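Phosphoserine phosphatase (Homo sapiens, PDB 6HYY) catalyses the hydrolysis of O-phosphoserine to L-serine and inorganic phosphate, probably magnesium-dependent as in other haloacid dehalogenase-like phosphatases. Local coordinates at residues D11-D16 with S92-R97; E25-L30 with A56-R61; L30-G35 with A39-T44; I111-A116 with I121-V126. One frame throughout, in Å; residues are numbered along the deposited sequence.

Contact 1 of 4, residues D11-D16 with S92-R97; sequences DAVCFD and SRLQER. With MG (magnesium ion), chain D; SER (serine), chain E.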
loop_
_atom_site.group_PDB
_atom_site.type_symbol
_atom_site.label_atom_id
_atom_site.label_comp_id
_atom_site.label_asym_id
_atom_site.label_seq_id
_atom_site.Cartn_x
_atom_site.Cartn_y
_atom_site.Cartn_z
ATOM N N ASP A 11 -4.705 -17.034 -6.072
ATOM C CA ASP A 11 -5.564 -17.207 -4.906
ATOM C C ASP A 11 -5.341 -16.144 -3.839
ATOM O O ASP A 11 -6.116 -16.089 -2.882
ATOM C CB ASP A 11 -5.451 -18.619 -4.303
ATOM C CG ASP A 11 -4.064 -18.983 -3.866
ATOM O OD1 ASP A 11 -3.092 -18.280 -4.190
ATOM O OD2 ASP A 11 -3.947 -20.032 -3.173
ATOM N N ALA A 12 -4.352 -15.263 -4.008
ATOM C CA ALA A 12 -4.202 -14.117 -3.126
ATOM C C ALA A 12 -3.658 -12.956 -3.946
ATOM O O ALA A 12 -2.817 -13.146 -4.828
ATOM C CB ALA A 12 -3.296 -14.413 -1.921
ATOM N N VAL A 13 -4.162 -11.750 -3.677
ATOM C CA VAL A 13 -3.669 -10.546 -4.332
ATOM C C VAL A 13 -3.323 -9.544 -3.248
ATOM O O VAL A 13 -4.148 -9.262 -2.374
ATOM C CB VAL A 13 -4.711 -9.957 -5.296
ATOM C CG1 VAL A 13 -4.236 -8.579 -5.804
ATOM C CG2 VAL A 13 -4.988 -10.893 -6.451
ATOM N N CYS A 14 -2.101 -9.032 -3.285
ATOM C CA CYS A 14 -1.649 -8.016 -2.343
ATOM C C CYS A 14 -1.549 -6.696 -3.083
ATOM O O CYS A 14 -0.917 -6.630 -4.139
ATOM C CB CYS A 14 -0.288 -8.344 -1.734
ATOM S SG CYS A 14 -0.254 -9.925 -0.867
ATOM N N PHE A 15 -2.188 -5.667 -2.544
ATOM C CA PHE A 15 -2.147 -4.334 -3.121
ATOM C C PHE A 15 -1.274 -3.429 -2.272
ATOM O O PHE A 15 -1.455 -3.357 -1.050
ATOM C CB PHE A 15 -3.534 -3.708 -3.173
ATOM C CG PHE A 15 -4.464 -4.294 -4.186
ATOM C CD1 PHE A 15 -4.504 -3.814 -5.492
ATOM C CD2 PHE A 15 -5.335 -5.314 -3.823
ATOM C CE1 PHE A 15 -5.377 -4.343 -6.421
ATOM C CE2 PHE A 15 -6.239 -5.840 -4.749
ATOM C CZ PHE A 15 -6.245 -5.373 -6.058
ATOM N N ASP A 16 -0.361 -2.720 -2.927
ATOM C CA ASP A 16 0.215 -1.505 -2.377
ATOM C C ASP A 16 -0.895 -0.485 -2.123
ATOM O O ASP A 16 -1.858 -0.406 -2.888
ATOM C CB ASP A 16 1.237 -0.978 -3.394
ATOM C CG ASP A 16 1.760 0.411 -3.068
ATOM O OD1 ASP A 16 2.253 0.613 -1.955
ATOM O OD2 ASP A 16 1.695 1.268 -3.958
ATOM N N SER A 92 -14.202 -6.122 -4.881
ATOM C CA SER A 92 -15.471 -6.836 -4.786
ATOM C C SER A 92 -15.468 -8.087 -5.655
ATOM O O SER A 92 -15.878 -9.164 -5.201
ATOM C CB SER A 92 -16.614 -5.904 -5.190
ATOM O OG SER A 92 -16.796 -4.898 -4.218
ATOM N N ARG A 93 -15.016 -7.969 -6.913
ATOM C CA ARG A 93 -14.982 -9.138 -7.788
ATOM C C ARG A 93 -13.998 -10.186 -7.288
ATOM O O ARG A 93 -14.279 -11.389 -7.376
ATOM C CB ARG A 93 -14.622 -8.746 -9.222
ATOM C CG ARG A 93 -15.658 -7.822 -9.880
ATOM C CD ARG A 93 -17.003 -8.509 -10.156
ATOM N NE ARG A 93 -17.921 -8.527 -9.004
ATOM C CZ ARG A 93 -18.466 -7.461 -8.405
ATOM N NH1 ARG A 93 -18.215 -6.226 -8.805
ATOM N NH2 ARG A 93 -19.267 -7.643 -7.365
ATOM N N LEU A 94 -12.853 -9.756 -6.753
ATOM C CA LEU A 94 -11.897 -10.729 -6.221
ATOM C C LEU A 94 -12.493 -11.483 -5.039
ATOM O O LEU A 94 -12.382 -12.719 -4.942
ATOM C CB LEU A 94 -10.610 -10.015 -5.808
ATOM C CG LEU A 94 -9.704 -9.539 -6.937
ATOM C CD1 LEU A 94 -8.628 -8.615 -6.400
ATOM C CD2 LEU A 94 -9.069 -10.758 -7.606
ATOM N N GLN A 95 -13.129 -10.755 -4.121
ATOM C CA GLN A 95 -13.706 -11.400 -2.945
ATOM C C GLN A 95 -14.865 -12.309 -3.323
ATOM O O GLN A 95 -15.069 -13.355 -2.691
ATOM C CB GLN A 95 -14.146 -10.343 -1.924
ATOM C CG GLN A 95 -12.968 -9.626 -1.214
ATOM C CD GLN A 95 -13.437 -8.603 -0.195
ATOM O OE1 GLN A 95 -14.564 -8.132 -0.261
ATOM N NE2 GLN A 95 -12.575 -8.258 0.745
ATOM N N GLU A 96 -15.607 -11.960 -4.373
ATOM C CA GLU A 96 -16.693 -12.825 -4.823
ATOM C C GLU A 96 -16.186 -14.150 -5.381
ATOM O O GLU A 96 -16.930 -15.139 -5.367
ATOM C CB GLU A 96 -17.540 -12.066 -5.846
ATOM C CG GLU A 96 -18.380 -10.996 -5.161
ATOM C CD GLU A 96 -19.298 -10.239 -6.094
ATOM O OE1 GLU A 96 -20.021 -9.347 -5.588
ATOM O OE2 GLU A 96 -19.305 -10.527 -7.315
ATOM N N ARG A 97 -14.933 -14.206 -5.838
ATOM C CA ARG A 97 -14.306 -15.449 -6.263
ATOM C C ARG A 97 -13.420 -16.043 -5.179
ATOM O O ARG A 97 -12.639 -16.949 -5.472
ATOM C CB ARG A 97 -13.503 -15.235 -7.549
ATOM C CG ARG A 97 -14.393 -15.125 -8.787
ATOM C CD ARG A 97 -13.604 -14.982 -10.095
ATOM N NE ARG A 97 -12.924 -16.217 -10.474
ATOM C CZ ARG A 97 -11.621 -16.411 -10.320
ATOM N NH1 ARG A 97 -10.865 -15.443 -9.814
ATOM N NH2 ARG A 97 -11.072 -17.566 -10.675
HETATM MG MG MG D . 2.975 3.035 -3.787
HETATM N N SER E . 3.985 4.193 1.575
HETATM C CA SER E . 3.607 2.816 1.281
HETATM C C SER E . 4.832 2.016 0.859
HETATM O O SER E . 4.788 1.370 -0.182
HETATM C CB SER E . 2.574 2.755 0.177
HETATM O OG SER E . 1.688 1.666 0.290
HETATM O OXT SER E . 5.888 2.013 1.501
HETATM O O HOH W 1 4.000 3.563 -2.108
HETATM O O HOH W 2 4.903 1.923 -3.923
HETATM O O HOH W 3 3.788 5.043 -4.374
#
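The carboxylate of D16, at the end of strand 12-16, is gripped through both oxygens. D16 OD1 accepts a short 2.5 Å hydrogen bond from OG of the bound serine and also forms a salt bridge with K154, while D16 OD2 binds the magnesium ion at 2.2 Å and accepts a hydrogen bond from T20. With CG anti to the backbone N (chi1 170°), the group reaches past the strand to the metal, whose shell D175, the carbonyl of D18 and three waters complete. Upstream, V13 and F15 face helix 87-96 and meet L94, each taking one of its methyls. CD1 of L94 lies 4.0 Å from F15 CE2, at the ring edge and near the ring plane, and CD2 lies 4.2 Å from V13 CG2. V101 of the neighbouring strand touches both F15 and L94. Away from the sheet, R93 NE donates to E96 OE2 at 3.0 Å, from above the carboxylate plane. D16 is the first aspartate of the DxD signature of haloacid dehalogenase-like hydrolases. The chemistry thus divides along one strand: apolar packing seats its middle on the helix, and its end presents a carboxylate joining metal and product.

Contact 2 of 4, residues E25-L30 with A56-R61; sequences EGIDEL and AALTER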
loop_
_atom_site.group_PDB
_atom_site.type_symbol
_atom_site.label_atom_id
_atom_site.label_comp_id
_atom_site.label_asym_id
_atom_site.label_seq_id
_atom_site.Cartn_x
_atom_site.Cartn_y
_atom_site.Cartn_z
ATOM N N GLU A 25 -0.343 9.760 -1.108
ATOM C CA GLU A 25 0.578 9.078 -0.205
ATOM C C GLU A 25 0.178 9.450 1.216
ATOM O O GLU A 25 0.128 10.635 1.562
ATOM C CB GLU A 25 2.033 9.462 -0.497
ATOM C CG GLU A 25 2.458 9.253 -1.954
ATOM C CD GLU A 25 3.178 7.927 -2.175
ATOM O OE1 GLU A 25 4.228 7.717 -1.536
ATOM O OE2 GLU A 25 2.704 7.092 -2.994
ATOM N N GLY A 26 -0.128 8.438 2.032
ATOM C CA GLY A 26 -0.693 8.707 3.343
ATOM C C GLY A 26 0.193 9.581 4.208
ATOM O O GLY A 26 -0.283 10.519 4.856
ATOM N N ILE A 27 1.498 9.306 4.213
ATOM C CA ILE A 27 2.399 10.088 5.053
ATOM C C ILE A 27 2.436 11.548 4.600
ATOM O O ILE A 27 2.543 12.456 5.433
ATOM C CB ILE A 27 3.801 9.445 5.082
ATOM C CG1 ILE A 27 4.684 10.168 6.102
ATOM C CG2 ILE A 27 4.432 9.447 3.700
ATOM C CD1 ILE A 27 5.903 9.386 6.540
ATOM N N ASP A 28 2.317 11.802 3.290
ATOM C CA ASP A 28 2.276 13.177 2.794
ATOM C C ASP A 28 0.983 13.867 3.205
ATOM O O ASP A 28 0.982 15.061 3.536
ATOM C CB ASP A 28 2.423 13.191 1.269
ATOM C CG ASP A 28 3.761 12.634 0.801
ATOM O OD1 ASP A 28 4.690 12.524 1.637
ATOM O OD2 ASP A 28 3.887 12.309 -0.401
ATOM N N GLU A 29 -0.134 13.141 3.168
ATOM C CA GLU A 29 -1.405 13.729 3.583
ATOM C C GLU A 29 -1.412 14.023 5.076
ATOM O O GLU A 29 -1.991 15.026 5.518
ATOM C CB GLU A 29 -2.551 12.796 3.205
ATOM C CG GLU A 29 -2.655 12.606 1.707
ATOM C CD GLU A 29 -2.992 13.905 1.005
ATOM O OE1 GLU A 29 -2.183 14.387 0.178
ATOM O OE2 GLU A 29 -4.069 14.456 1.305
ATOM N N LEU A 30 -0.787 13.151 5.870
ATOM C CA LEU A 30 -0.636 13.427 7.291
ATOM C C LEU A 30 0.220 14.665 7.509
ATOM O O LEU A 30 -0.094 15.507 8.359
ATOM C CB LEU A 30 -0.029 12.207 7.990
ATOM C CG LEU A 30 0.045 12.228 9.512
ATOM C CD1 LEU A 30 -1.319 12.531 10.093
ATOM C CD2 LEU A 30 0.577 10.879 10.007
ATOM N N ALA A 56 15.157 4.714 8.347
ATOM C CA ALA A 56 15.693 6.050 8.582
ATOM C C ALA A 56 14.825 7.121 7.932
ATOM O O ALA A 56 14.535 8.150 8.553
ATOM C CB ALA A 56 17.127 6.129 8.061
ATOM N N ALA A 57 14.402 6.901 6.683
ATOM C CA ALA A 57 13.564 7.886 6.004
ATOM C C ALA A 57 12.222 8.057 6.705
ATOM O O ALA A 57 11.674 9.165 6.744
ATOM C CB ALA A 57 13.354 7.484 4.543
ATOM N N LEU A 58 11.676 6.972 7.259
ATOM C CA LEU A 58 10.430 7.064 8.007
ATOM C C LEU A 58 10.625 7.847 9.302
ATOM O O LEU A 58 9.815 8.719 9.640
ATOM C CB LEU A 58 9.895 5.658 8.301
ATOM C CG LEU A 58 8.490 5.605 8.900
ATOM C CD1 LEU A 58 7.495 6.293 7.982
ATOM C CD2 LEU A 58 8.070 4.165 9.190
ATOM N N THR A 59 11.686 7.531 10.048
ATOM C CA THR A 59 11.960 8.237 11.298
ATOM C C THR A 59 12.094 9.734 11.064
ATOM O O THR A 59 11.515 10.546 11.797
ATOM C CB THR A 59 13.234 7.683 11.936
ATOM O OG1 THR A 59 13.077 6.281 12.174
ATOM C CG2 THR A 59 13.519 8.387 13.257
ATOM N N GLU A 60 12.835 10.119 10.020
ATOM C CA GLU A 60 13.087 11.536 9.768
ATOM C C GLU A 60 11.818 12.280 9.371
ATOM O O GLU A 60 11.627 13.435 9.767
ATOM C CB GLU A 60 14.154 11.693 8.689
ATOM C CG GLU A 60 15.499 11.129 9.077
ATOM C CD GLU A 60 16.398 10.938 7.875
ATOM O OE1 GLU A 60 17.598 10.641 8.062
ATOM O OE2 GLU A 60 15.900 11.087 6.739
ATOM N N ARG A 61 10.949 11.655 8.571
ATOM C CA ARG A 61 9.710 12.327 8.198
ATOM C C ARG A 61 8.801 12.490 9.406
ATOM O O ARG A 61 8.215 13.556 9.614
ATOM C CB ARG A 61 8.994 11.550 7.089
ATOM C CG ARG A 61 9.575 11.755 5.697
ATOM C CD ARG A 61 8.930 10.822 4.669
ATOM N NE ARG A 61 9.374 9.437 4.817
ATOM C CZ ARG A 61 8.940 8.434 4.056
ATOM N NH1 ARG A 61 8.050 8.666 3.099
ATOM N NH2 ARG A 61 9.383 7.198 4.250
#
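Segments 25-30 and 56-61 come closest at I27 and R61, whose CA atoms are 8.3 Å apart, and no hydrogen bond joins the two segments, so side chains make the contact. I27 is the projecting group. Its CG1 lies anti to the backbone N (chi1 -173°) and the chain stays extended to CD1, which reaches between L58 and R61. There I27 CD1 meets L58 CD1 at 3.8 Å and R61 CB, also at 3.8 Å, and it rests 3.7 Å above one face of the R61 guanidinium, off the centre of the group. The second branch, I27 CG2, approaches R61 NH1 to 3.7 Å, so both arms of the isoleucine pack on the arginine, the two side chains lying roughly perpendicular. R61 folds back on its own helix: a bend at chi3 (-73°) lets R61 NE donate to A57 O at 3.0 Å, nearly straight at 166°. That oxygen also accepts the helical N-H of R61, and the two donors arrive from opposite faces of its carbonyl plane. NH1 is hydrogen-bonded to T44 OG1 of helix 37-46, a hydroxyl shared with D28 OD1. These helices belong to the helical cap inserted after the first strand of the haloacid dehalogenase core, and the side chain of I27 comes within about 6 Å of the bound serine. The buried guanidinium is held by a carbonyl and a hydroxyl and covered on one face by an isoleucine methyl; D28, whose OD1 is 5.3 Å from R61 NH1 and not in contact with it, would probably offset part of the charge.

Contact 3 of 4, residues L30-G35 with A39-T44; sequences LAKICG and AVSEMT
This is a helix-helix hairpin contact in the helical cap, where A31 of helix 26-33 packs on V40 of helix 37-46 just across the short turn that joins them. The CA atoms of A31 and V40 are 6.4 Å apart, a close approach that the small alanine side chain permits. A31 CB lies 3.6 Å from V40 CB, with V40 CG1 at 3.7 Å and CG2 at 3.8 Å. The methyl therefore sits almost evenly against the whole fork of the valine, and because CG1 is anti to the backbone N (chi1 163°), neither branch is turned away from it. G35 is the first residue past helix 26-33 to leave helical backbone angles: its phi is positive (86°), and G35 N donates to K32 O at 3.0 Å as part of a Schellman motif. At the outer margin K32 reaches toward the second helix, extended through chi2 and chi3, and brings K32 NZ to 4.5 Å from S41 OG, too long for a hydrogen bond; its ion pair with E29 is long and weak as well. Inward, V40 also touches I65 of helix 54-65, and L30 leans on helix 69-78, so the hairpin packs against the rest of the cap. Chemically the two segments are joined by one alanine-valine packing pair, without a hydrogen bond or salt bridge between them, and the lysine at the edge adds little directed attraction; the polar link between the two helices lies about one turn away, where D28 OD1 and T44 OG1 are hydrogen-bonded.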
loop_
_atom_site.group_PDB
_atom_site.type_symbol
_atom_site.label_atom_id
_atom_site.label_comp_id
_atom_site.label_asym_id
_atom_site.label_seq_id
_atom_site.Cartn_x
_atom_site.Cartn_y
_atom_site.Cartn_z
ATOM N N LEU A 30 -0.787 13.151 5.870
ATOM C CA LEU A 30 -0.636 13.427 7.291
ATOM C C LEU A 30 0.220 14.665 7.509
ATOM O O LEU A 30 -0.094 15.507 8.359
ATOM C CB LEU A 30 -0.029 12.207 7.990
ATOM C CG LEU A 30 0.045 12.228 9.512
ATOM C CD1 LEU A 30 -1.319 12.531 10.093
ATOM C CD2 LEU A 30 0.577 10.879 10.007
ATOM N N ALA A 31 1.301 14.798 6.739
ATOM C CA ALA A 31 2.142 15.982 6.834
ATOM C C ALA A 31 1.369 17.239 6.466
ATOM O O ALA A 31 1.620 18.308 7.033
ATOM C CB ALA A 31 3.367 15.827 5.937
ATOM N N LYS A 32 0.437 17.132 5.515
ATOM C CA LYS A 32 -0.419 18.265 5.171
ATOM C C LYS A 32 -1.264 18.686 6.366
ATOM O O LYS A 32 -1.286 19.864 6.744
ATOM C CB LYS A 32 -1.319 17.899 3.987
ATOM C CG LYS A 32 -0.673 18.048 2.615
ATOM C CD LYS A 32 -1.692 17.782 1.505
ATOM C CE LYS A 32 -1.115 18.060 0.121
ATOM N NZ LYS A 32 0.101 17.258 -0.184
ATOM N N ILE A 33 -1.978 17.727 6.964
ATOM C CA ILE A 33 -2.782 17.976 8.160
ATOM C C ILE A 33 -1.953 18.621 9.259
ATOM O O ILE A 33 -2.450 19.471 10.010
ATOM C CB ILE A 33 -3.429 16.652 8.627
ATOM C CG1 ILE A 33 -4.696 16.363 7.822
ATOM C CG2 ILE A 33 -3.712 16.664 10.132
ATOM C CD1 ILE A 33 -5.913 17.151 8.287
ATOM N N CYS A 34 -0.674 18.257 9.355
ATOM C CA CYS A 34 0.213 18.730 10.407
ATOM C C CYS A 34 1.062 19.925 9.988
ATOM O O CYS A 34 1.868 20.400 10.794
ATOM C CB CYS A 34 1.120 17.589 10.873
ATOM S SG CYS A 34 0.206 16.217 11.629
ATOM N N GLY A 35 0.927 20.398 8.747
ATOM C CA GLY A 35 1.569 21.628 8.312
ATOM C C GLY A 35 2.993 21.534 7.794
ATOM O O GLY A 35 3.668 22.566 7.716
ATOM N N ALA A 39 8.289 19.706 3.054
ATOM C CA ALA A 39 9.477 18.967 3.467
ATOM C C ALA A 39 9.253 17.462 3.384
ATOM O O ALA A 39 10.113 16.726 2.886
ATOM C CB ALA A 39 9.876 19.375 4.886
ATOM N N VAL A 40 8.098 16.987 3.846
ATOM C CA VAL A 40 7.874 15.545 3.911
ATOM C C VAL A 40 7.646 14.967 2.517
ATOM O O VAL A 40 8.169 13.896 2.187
ATOM C CB VAL A 40 6.707 15.231 4.863
ATOM C CG1 VAL A 40 6.183 13.815 4.626
ATOM C CG2 VAL A 40 7.149 15.414 6.310
ATOM N N SER A 41 6.868 15.661 1.678
ATOM C CA SER A 41 6.647 15.187 0.313
ATOM C C SER A 41 7.965 15.026 -0.433
ATOM O O SER A 41 8.144 14.066 -1.194
ATOM C CB SER A 41 5.721 16.147 -0.439
ATOM O OG SER A 41 4.369 15.970 -0.048
ATOM N N GLU A 42 8.907 15.946 -0.214
ATOM C CA GLU A 42 10.222 15.816 -0.831
ATOM C C GLU A 42 10.971 14.603 -0.292
ATOM O O GLU A 42 11.568 13.843 -1.064
ATOM C CB GLU A 42 11.034 17.092 -0.610
ATOM C CG GLU A 42 12.303 17.160 -1.446
ATOM C CD GLU A 42 12.066 16.769 -2.899
ATOM O OE1 GLU A 42 12.834 15.934 -3.426
ATOM O OE2 GLU A 42 11.109 17.292 -3.513
ATOM N N MET A 43 10.948 14.398 1.028
ATOM C CA MET A 43 11.617 13.232 1.598
ATOM C C MET A 43 10.995 11.936 1.100
ATOM O O MET A 43 11.693 10.930 0.942
ATOM C CB MET A 43 11.564 13.287 3.125
ATOM C CG MET A 43 12.204 14.518 3.733
ATOM S SD MET A 43 11.756 14.728 5.469
ATOM C CE MET A 43 13.224 14.140 6.283
ATOM N N THR A 44 9.687 11.938 0.854
ATOM C CA THR A 44 9.031 10.743 0.336
ATOM C C THR A 44 9.528 10.411 -1.066
ATOM O O THR A 44 9.830 9.250 -1.376
ATOM C CB THR A 44 7.518 10.948 0.350
ATOM O OG1 THR A 44 7.093 11.163 1.704
ATOM C CG2 THR A 44 6.802 9.738 -0.231
#

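Contact 4 of 4, residues I111-A116 with I121-V126; sequences IVEHVA and IPATNV
V126 lies at the apolar centre, its two methyls divided between V112 and A116 of helix 109-116. The contact belongs to a beta-alpha-beta crossover of the Rossmann-like haloacid dehalogenase core, in which this helix links the parallel strands 100-105 and 126-133, and residues 121-126 lead from its end into the second strand. V126 CG1 meets V112 CG1 at 3.5 Å, the two valines passing antiparallel, side by side, and V126 CG2 lies 3.5 Å from A116 CB. CG1 of V126 is anti to the backbone N (chi1 168°), a rotation that presents one methyl to each helix residue. I121 packs beside V126 on the alanine, at about a right angle to it, with I121 CB 3.9 Å from A116 CB, and also touches V101 and L103 of the sheet. The one hydrogen bond between the segments closes the four-residue loop between them: I121 N donates to A116 O at 3.0 Å with an angle of 160°. Outward, E113 extends until its OE2 is 3.5 Å from A123 CB. Its charged end is paired with R109, whose guanidinium also donates to the carbonyls of A123 and V126, so one arginine ties the first turn of the helix to the incoming chain. N125 ND2 reaches V101 O on the adjoining strand. Within the second segment T124 OG1 donates to N125 OD1 at 2.9 Å, the hydroxyl standing 35° out of the plane of that amide carbonyl.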
loop_
_atom_site.group_PDB
_atom_site.type_symbol
_atom_site.label_atom_id
_atom_site.label_comp_id
_atom_site.label_asym_id
_atom_site.label_seq_id
_atom_site.Cartn_x
_atom_site.Cartn_y
_atom_site.Cartn_z
ATOM N N ILE A 111 -4.638 4.726 9.271
ATOM C CA ILE A 111 -5.204 5.160 8.002
ATOM C C ILE A 111 -5.532 3.960 7.116
ATOM O O ILE A 111 -6.598 3.905 6.493
ATOM C CB ILE A 111 -4.241 6.133 7.308
ATOM C CG1 ILE A 111 -3.889 7.305 8.239
ATOM C CG2 ILE A 111 -4.850 6.621 5.997
ATOM C CD1 ILE A 111 -2.696 8.113 7.771
ATOM N N VAL A 112 -4.636 2.972 7.061
ATOM C CA VAL A 112 -4.858 1.852 6.143
ATOM C C VAL A 112 -6.038 0.984 6.589
ATOM O O VAL A 112 -6.740 0.394 5.754
ATOM C CB VAL A 112 -3.568 1.020 5.994
ATOM C CG1 VAL A 112 -3.816 -0.188 5.078
ATOM C CG2 VAL A 112 -2.433 1.878 5.431
ATOM N N GLU A 113 -6.282 0.878 7.899
ATOM C CA GLU A 113 -7.457 0.141 8.351
ATOM C C GLU A 113 -8.745 0.849 7.955
ATOM O O GLU A 113 -9.747 0.185 7.678
ATOM C CB GLU A 113 -7.406 -0.072 9.865
ATOM C CG GLU A 113 -6.452 -1.193 10.286
ATOM C CD GLU A 113 -6.638 -1.626 11.728
ATOM O OE1 GLU A 113 -7.360 -0.941 12.478
ATOM O OE2 GLU A 113 -6.058 -2.664 12.112
ATOM N N HIS A 114 -8.735 2.188 7.932
ATOM C CA HIS A 114 -9.869 2.941 7.404
ATOM C C HIS A 114 -10.111 2.603 5.934
ATOM O O HIS A 114 -11.245 2.338 5.520
ATOM C CB HIS A 114 -9.614 4.439 7.598
ATOM C CG HIS A 114 -10.555 5.324 6.839
ATOM N ND1 HIS A 114 -11.825 5.622 7.289
ATOM C CD2 HIS A 114 -10.407 5.977 5.662
ATOM C CE1 HIS A 114 -12.420 6.419 6.418
ATOM N NE2 HIS A 114 -11.582 6.646 5.422
ATOM N N VAL A 115 -9.037 2.563 5.139
ATOM C CA VAL A 115 -9.152 2.197 3.729
ATOM C C VAL A 115 -9.670 0.768 3.592
ATOM O O VAL A 115 -10.584 0.496 2.808
ATOM C CB VAL A 115 -7.794 2.383 3.028
ATOM C CG1 VAL A 115 -7.810 1.811 1.624
ATOM C CG2 VAL A 115 -7.413 3.843 3.002
ATOM N N ALA A 116 -9.091 -0.171 4.357
ATOM C CA ALA A 116 -9.540 -1.562 4.305
ATOM C C ALA A 116 -11.011 -1.693 4.678
ATOM O O ALA A 116 -11.763 -2.443 4.036
ATOM C CB ALA A 116 -8.685 -2.416 5.235
ATOM N N ILE A 121 -12.092 -5.358 3.515
ATOM C CA ILE A 121 -10.878 -6.123 3.772
ATOM C C ILE A 121 -10.674 -6.168 5.282
ATOM O O ILE A 121 -10.553 -5.101 5.911
ATOM C CB ILE A 121 -9.674 -5.488 3.069
ATOM C CG1 ILE A 121 -9.866 -5.533 1.545
ATOM C CG2 ILE A 121 -8.359 -6.191 3.488
ATOM C CD1 ILE A 121 -8.826 -4.704 0.770
ATOM N N PRO A 122 -10.625 -7.347 5.891
ATOM C CA PRO A 122 -10.478 -7.415 7.347
ATOM C C PRO A 122 -9.140 -6.868 7.804
ATOM O O PRO A 122 -8.132 -6.931 7.093
ATOM C CB PRO A 122 -10.594 -8.919 7.645
ATOM C CG PRO A 122 -10.289 -9.590 6.371
ATOM C CD PRO A 122 -10.752 -8.673 5.270
ATOM N N ALA A 123 -9.134 -6.334 9.027
ATOM C CA ALA A 123 -7.906 -5.796 9.597
ATOM C C ALA A 123 -6.794 -6.835 9.695
ATOM O O ALA A 123 -5.618 -6.456 9.683
ATOM C CB ALA A 123 -8.186 -5.197 10.977
ATOM N N THR A 124 -7.139 -8.129 9.775
ATOM C CA THR A 124 -6.137 -9.195 9.739
ATOM C C THR A 124 -5.337 -9.199 8.450
ATOM O O THR A 124 -4.232 -9.750 8.422
ATOM C CB THR A 124 -6.788 -10.580 9.884
ATOM O OG1 THR A 124 -7.751 -10.781 8.835
ATOM C CG2 THR A 124 -7.469 -10.718 11.227
ATOM N N ASN A 125 -5.872 -8.606 7.386
ATOM C CA ASN A 125 -5.262 -8.643 6.066
ATOM C C ASN A 125 -4.539 -7.349 5.744
ATOM O O ASN A 125 -4.178 -7.122 4.580
ATOM C CB ASN A 125 -6.329 -8.908 5.003
ATOM C CG ASN A 125 -6.889 -10.329 5.054
ATOM O OD1 ASN A 125 -6.832 -11.004 6.085
ATOM N ND2 ASN A 125 -7.445 -10.777 3.942
ATOM N N VAL A 126 -4.330 -6.502 6.750
ATOM C CA VAL A 126 -3.639 -5.228 6.606
ATOM C C VAL A 126 -2.262 -5.352 7.239
ATOM O O VAL A 126 -2.132 -5.818 8.384
ATOM C CB VAL A 126 -4.427 -4.088 7.271
ATOM C CG1 VAL A 126 -3.560 -2.848 7.356
ATOM C CG2 VAL A 126 -5.736 -3.822 6.530
#

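In the fold
Contacts 1 and 4 belong to the alpha-beta core and touch where Q95 NE2 packs on I121 CG1; contacts 2 and 3 belong to the helical cap and share helix 26-33, their centres about 7 Å apart. Along the chain both cap contacts are nested inside the loop closed by contact 1, yet they lie across the chain's centre from it, at about 27 and 31 Å between centres. Contacts 1, 2 and 4 are buried; contact 3 is only partly so. Only contact 4 has a hydrogen bond between its own segments. Contact 1 alone holds metal chemistry, contact 2 buries a guanidinium, and contact 3 relies on small apolar groups.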